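Local coordinates for protein aminotransferase TlmJ (Streptoalloteichus hindustanus, PDB 5UID) that probably catalyses amino-group transfer with pyridoxal 5'-phosphate as cofactor, as a member of the DegT/DnrJ/EryC1 aminotransferase family, at residues E63-S68 with P154-S159; V80-I85 with G89-I94. One frame throughout, in Å; residues are numbered along the deposited sequence.

Interaction 1: E63-S68 with P154-S159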
loop_
_atom_site.group_PDB
_atom_site.type_symbol
_atom_site.label_atom_id
_atom_site.label_comp_id
_atom_site.label_asym_id
_atom_site.label_seq_id
_atom_site.Cartn_x
_atom_site.Cartn_y
_atom_site.Cartn_z
ATOM N N GLU A 63 -4.261 -5.722 2.265
ATOM C CA GLU A 63 -5.224 -4.829 1.634
ATOM C C GLU A 63 -6.242 -5.616 0.823
ATOM O O GLU A 63 -7.430 -5.280 0.810
ATOM C CB GLU A 63 -4.493 -3.819 0.754
ATOM C CG GLU A 63 -5.390 -2.755 0.168
ATOM C CD GLU A 63 -5.903 -1.778 1.205
ATOM O OE1 GLU A 63 -5.316 -1.702 2.305
ATOM O OE2 GLU A 63 -6.896 -1.081 0.916
ATOM N N GLY A 64 -5.794 -6.675 0.144
ATOM C CA GLY A 64 -6.730 -7.544 -0.549
ATOM C C GLY A 64 -7.699 -8.231 0.391
ATOM O O GLY A 64 -8.862 -8.448 0.041
ATOM N N LEU A 65 -7.242 -8.573 1.598
ATOM C CA LEU A 65 -8.138 -9.182 2.577
ATOM C C LEU A 65 -9.149 -8.169 3.103
ATOM O O LEU A 65 -10.341 -8.481 3.232
ATOM C CB LEU A 65 -7.331 -9.788 3.726
ATOM C CG LEU A 65 -6.511 -11.044 3.412
ATOM C CD1 LEU A 65 -5.491 -11.312 4.506
ATOM C CD2 LEU A 65 -7.419 -12.259 3.226
ATOM N N PHE A 66 -8.693 -6.952 3.416
ATOM C CA PHE A 66 -9.612 -5.902 3.849
ATOM C C PHE A 66 -10.643 -5.593 2.770
ATOM O O PHE A 66 -11.829 -5.410 3.070
ATOM C CB PHE A 66 -8.837 -4.635 4.217
ATOM C CG PHE A 66 -8.414 -4.573 5.657
ATOM C CD1 PHE A 66 -7.347 -5.330 6.118
ATOM C CD2 PHE A 66 -9.072 -3.737 6.549
ATOM C CE1 PHE A 66 -6.954 -5.269 7.442
ATOM C CE2 PHE A 66 -8.684 -3.672 7.875
ATOM C CZ PHE A 66 -7.623 -4.438 8.323
ATOM N N LEU A 67 -10.210 -5.527 1.508
ATOM C CA LEU A 67 -11.139 -5.224 0.424
ATOM C C LEU A 67 -12.202 -6.306 0.288
ATOM O O LEU A 67 -13.380 -6.002 0.064
ATOM C CB LEU A 67 -10.384 -5.058 -0.895
ATOM C CG LEU A 67 -9.538 -3.798 -1.066
ATOM C CD1 LEU A 67 -8.748 -3.860 -2.365
ATOM C CD2 LEU A 67 -10.414 -2.557 -1.025
ATOM N N SER A 68 -11.809 -7.575 0.422
ATOM C CA SER A 68 -12.772 -8.658 0.248
ATOM C C SER A 68 -13.861 -8.604 1.312
ATOM O O SER A 68 -15.039 -8.841 1.018
ATOM C CB SER A 68 -12.058 -10.010 0.268
ATOM O OG SER A 68 -11.530 -10.291 1.550
ATOM N N PRO A 154 -19.762 -17.456 1.430
ATOM C CA PRO A 154 -18.601 -17.167 0.580
ATOM C C PRO A 154 -17.306 -17.619 1.239
ATOM O O PRO A 154 -17.110 -17.461 2.447
ATOM C CB PRO A 154 -18.650 -15.642 0.417
ATOM C CG PRO A 154 -20.067 -15.269 0.714
ATOM C CD PRO A 154 -20.528 -16.243 1.755
ATOM N N LEU A 155 -16.416 -18.186 0.430
ATOM C CA LEU A 155 -15.128 -18.684 0.895
ATOM C C LEU A 155 -14.018 -17.807 0.333
ATOM O O LEU A 155 -13.919 -17.629 -0.886
ATOM C CB LEU A 155 -14.920 -20.139 0.477
ATOM C CG LEU A 155 -13.544 -20.711 0.810
ATOM C CD1 LEU A 155 -13.319 -20.717 2.312
ATOM C CD2 LEU A 155 -13.391 -22.111 0.232
ATOM N N VAL A 156 -13.187 -17.267 1.221
ATOM C CA VAL A 156 -12.036 -16.455 0.847
ATOM C C VAL A 156 -10.777 -17.259 1.137
ATOM O O VAL A 156 -10.602 -17.774 2.247
ATOM C CB VAL A 156 -12.019 -15.114 1.601
ATOM C CG1 VAL A 156 -10.807 -14.290 1.189
ATOM C CG2 VAL A 156 -13.305 -14.342 1.338
ATOM N N GLU A 157 -9.905 -17.368 0.141
ATOM C CA GLU A 157 -8.662 -18.121 0.263
ATOM C C GLU A 157 -7.497 -17.151 0.410
ATOM O O GLU A 157 -7.134 -16.457 -0.545
ATOM C CB GLU A 157 -8.452 -19.026 -0.947
ATOM C CG GLU A 157 -9.247 -20.315 -0.920
ATOM C CD GLU A 157 -8.976 -21.158 -2.145
ATOM O OE1 GLU A 157 -9.789 -21.110 -3.093
ATOM O OE2 GLU A 157 -7.931 -21.843 -2.171
ATOM N N ASP A 158 -6.912 -17.106 1.603
ATOM C CA ASP A 158 -5.630 -16.431 1.794
ATOM C C ASP A 158 -4.566 -17.380 1.257
ATOM O O ASP A 158 -4.086 -18.275 1.954
ATOM C CB ASP A 158 -5.406 -16.075 3.261
ATOM C CG ASP A 158 -4.133 -15.266 3.483
ATOM O OD1 ASP A 158 -3.328 -15.131 2.536
ATOM O OD2 ASP A 158 -3.935 -14.759 4.611
ATOM N N SER A 159 -4.199 -17.185 -0.009
ATOM C CA SER A 159 -3.265 -18.057 -0.707
ATOM C C SER A 159 -1.820 -17.566 -0.632
ATOM O O SER A 159 -1.009 -17.924 -1.495
ATOM C CB SER A 159 -3.692 -18.207 -2.168
ATOM O OG SER A 159 -5.074 -18.504 -2.251
#
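At the cofactor end of a central strand of the aminotransferase sheet, Asp158 meets Leu65 of the helix packed over that strand. Leu65 CD1 sits over the face of the carboxylate, 3.8 Å from Asp158 OD2, and the two side chains cross at about a right angle. With Asp158 CG anti to the backbone N (chi1 -175°), the carboxylate reaches toward Leu65, and OD1 accepts a hydrogen bond from Ala160 N just downstream, which helps fix the rotation of the group. OD2 lies close to N1 of the cofactor-modified lysine at position 187. This placement is consistent with the aspartate that faces the pyridine nitrogen in fold type I enzymes; Leu65 gives it an apolar neighbour.

The architecture is helix on sheet: helix 63-68 runs antiparallel to strand 155-158, at 175°, with the axes 10.2 Å apart. Two residues earlier on the strand, Val156 points toward the helix. Its CG1 methyl comes 4.1 Å from Ser68 OG and makes a looser contact, 4.4 Å, with Leu65 CD2. The buried Ser68 hydroxyl is turned back along the helix and donates to Leu65 O at 2.7 Å, meeting the carbonyl at 121° and tilted from its plane. Met69 and Leu72 of the same helix also pack on Val156, while Leu65 leans on Ala90 of the adjacent helix 88-95.

Interaction 2: V80-I85 with G89-I94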
loop_
_atom_site.group_PDB
_atom_site.type_symbol
_atom_site.label_atom_id
_atom_site.label_comp_id
_atom_site.label_asym_id
_atom_site.label_seq_id
_atom_site.Cartn_x
_atom_site.Cartn_y
_atom_site.Cartn_z
ATOM N N VAL A 80 -17.323 -14.133 10.844
ATOM C CA VAL A 80 -16.489 -14.741 9.815
ATOM C C VAL A 80 -15.632 -15.811 10.471
ATOM O O VAL A 80 -14.917 -15.534 11.441
ATOM C CB VAL A 80 -15.607 -13.705 9.094
ATOM C CG1 VAL A 80 -14.747 -14.392 8.040
ATOM C CG2 VAL A 80 -16.469 -12.622 8.459
ATOM N N VAL A 81 -15.709 -17.030 9.948
ATOM C CA VAL A 81 -14.953 -18.155 10.482
ATOM C C VAL A 81 -13.597 -18.212 9.794
ATOM O O VAL A 81 -13.500 -18.077 8.569
ATOM C CB VAL A 81 -15.721 -19.474 10.297
ATOM C CG1 VAL A 81 -14.908 -20.637 10.832
ATOM C CG2 VAL A 81 -17.075 -19.402 10.993
ATOM N N LEU A 82 -12.547 -18.405 10.587
ATOM C CA LEU A 82 -11.189 -18.571 10.093
ATOM C C LEU A 82 -10.422 -19.369 11.134
ATOM O O LEU A 82 -10.733 -19.279 12.328
ATOM C CB LEU A 82 -10.498 -17.222 9.827
ATOM C CG LEU A 82 -10.077 -16.309 10.983
ATOM C CD1 LEU A 82 -9.219 -15.162 10.449
ATOM C CD2 LEU A 82 -11.275 -15.759 11.759
ATOM N N PRO A 83 -9.442 -20.173 10.722
ATOM C CA PRO A 83 -8.665 -20.931 11.707
ATOM C C PRO A 83 -7.877 -20.004 12.616
ATOM O O PRO A 83 -7.472 -18.907 12.221
ATOM C CB PRO A 83 -7.740 -21.796 10.843
ATOM C CG PRO A 83 -7.660 -21.081 9.539
ATOM C CD PRO A 83 -9.009 -20.456 9.344
ATOM N N SER A 84 -7.679 -20.452 13.859
ATOM C CA SER A 84 -6.828 -19.706 14.779
ATOM C C SER A 84 -5.438 -19.501 14.197
ATOM O O SER A 84 -4.793 -18.481 14.465
ATOM C CB SER A 84 -6.747 -20.429 16.122
ATOM O OG SER A 84 -5.967 -19.698 17.049
ATOM N N ILE A 85 -4.970 -20.449 13.391
ATOM C CA ILE A 85 -3.678 -20.314 12.704
ATOM C C ILE A 85 -3.967 -19.564 11.410
ATOM O O ILE A 85 -4.066 -20.132 10.319
ATOM C CB ILE A 85 -3.001 -21.668 12.472
ATOM C CG1 ILE A 85 -2.934 -22.458 13.782
ATOM C CG2 ILE A 85 -1.606 -21.476 11.887
ATOM C CD1 ILE A 85 -2.244 -21.716 14.909
ATOM N N GLY A 89 -3.584 -10.057 9.731
ATOM C CA GLY A 89 -4.313 -9.145 8.868
ATOM C C GLY A 89 -5.665 -9.675 8.435
ATOM O O GLY A 89 -6.576 -8.894 8.147
ATOM N N ALA A 90 -5.817 -11.000 8.380
ATOM C CA ALA A 90 -7.110 -11.579 8.036
ATOM C C ALA A 90 -8.135 -11.323 9.133
ATOM O O ALA A 90 -9.290 -10.985 8.846
ATOM C CB ALA A 90 -6.967 -13.079 7.774
ATOM N N ALA A 91 -7.735 -11.480 10.395
ATOM C CA ALA A 91 -8.653 -11.210 11.494
ATOM C C ALA A 91 -8.915 -9.716 11.635
ATOM O O ALA A 91 -10.037 -9.305 11.952
ATOM C CB ALA A 91 -8.100 -11.786 12.797
ATOM N N ASN A 92 -7.892 -8.890 11.404
ATOM C CA ASN A 92 -8.084 -7.445 11.450
ATOM C C ASN A 92 -9.047 -6.986 10.364
ATOM O O ASN A 92 -9.853 -6.074 10.583
ATOM C CB ASN A 92 -6.738 -6.728 11.317
ATOM C CG ASN A 92 -5.945 -6.720 12.614
ATOM O OD1 ASN A 92 -6.361 -7.302 13.616
ATOM N ND2 ASN A 92 -4.792 -6.058 12.599
ATOM N N ALA A 93 -8.987 -7.615 9.186
ATOM C CA ALA A 93 -9.908 -7.261 8.112
ATOM C C ALA A 93 -11.356 -7.516 8.511
ATOM O O ALA A 93 -12.262 -6.827 8.031
ATOM C CB ALA A 93 -9.561 -8.040 6.843
ATOM N N ILE A 94 -11.589 -8.492 9.388
ATOM C CA ILE A 94 -12.942 -8.793 9.842
ATOM C C ILE A 94 -13.384 -7.809 10.916
ATOM O O ILE A 94 -14.445 -7.183 10.812
ATOM C CB ILE A 94 -13.017 -10.248 10.344
ATOM C CG1 ILE A 94 -12.667 -11.221 9.213
ATOM C CG2 ILE A 94 -14.398 -10.552 10.921
ATOM C CD1 ILE A 94 -12.140 -12.553 9.698
#
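Leu82 lays its CD1 methyl over one face of the peptide that joins Ala90 to Ala91, 4.0 Å from Ala91 N and almost straight above its plane. This peptide is the flat group used across the contact, which is otherwise made of aliphatic branches. The planar amide of Asn92 serves another surface: its OD1 bonds to Tyr339 and its ND2 to Gly242 O of the second subunit. Beside the peptide, the same Leu82 CD1 also touches Ala90 CB at 4.1 Å, the two alanines leaving room for the leucine to come close to the helix backbone. Leu82 CG stands between its own N and carbonyl carbon (chi1 71°), a crowded position in which both methyls are directed at the helix.

Ile94 supplies the largest share of the helix side. Its CD1 methyl is wedged between two strand residues, 3.6 Å from Val80 CG1 and 3.9 Å from Leu82 CD2. The approach to Leu82 is tip to tip. The Val80 side chain instead runs obliquely across the isoleucine, so both branches are used: Ile94 CG2 lies 3.8 Å from Val80 CG2. With Ile94 cut back to an alanine, a gap is likely to open beside Val80, and Leu82 CD2 would probably lose the methyl it meets.

Around this core, Pro101 touches both Leu82 and Ile94, and Val130 of strand 126-132 packs on Val80 and Leu82. Strand 80-83 and helix 89-94 run nearly antiparallel, at 169° with axes 10.0 Å apart, as successive elements of a beta-alpha-beta crossover whose second strand, 100-104, lies parallel and next to the first.

Following the chain from the N terminus, helix 61-72 comes after strand 55-58 and leads into strand 79-83, which turns into helix 88-95 and returns through strand 100-104. Interaction 2 closes the short loop between 80-85 and 89-94. Interaction 1 closes a far longer one, bringing 63-68 against 154-159 only after strand 126-132 and helix 141-151 have been added, so interaction 2 is nested within it. Both contacts hold a helix on the same central sheet, and their centres are about 10 Å apart. The two helices also meet directly: Phe66 CE1 lies 3.6 Å from Ala93 N. Each contact has residues reaching the second subunit.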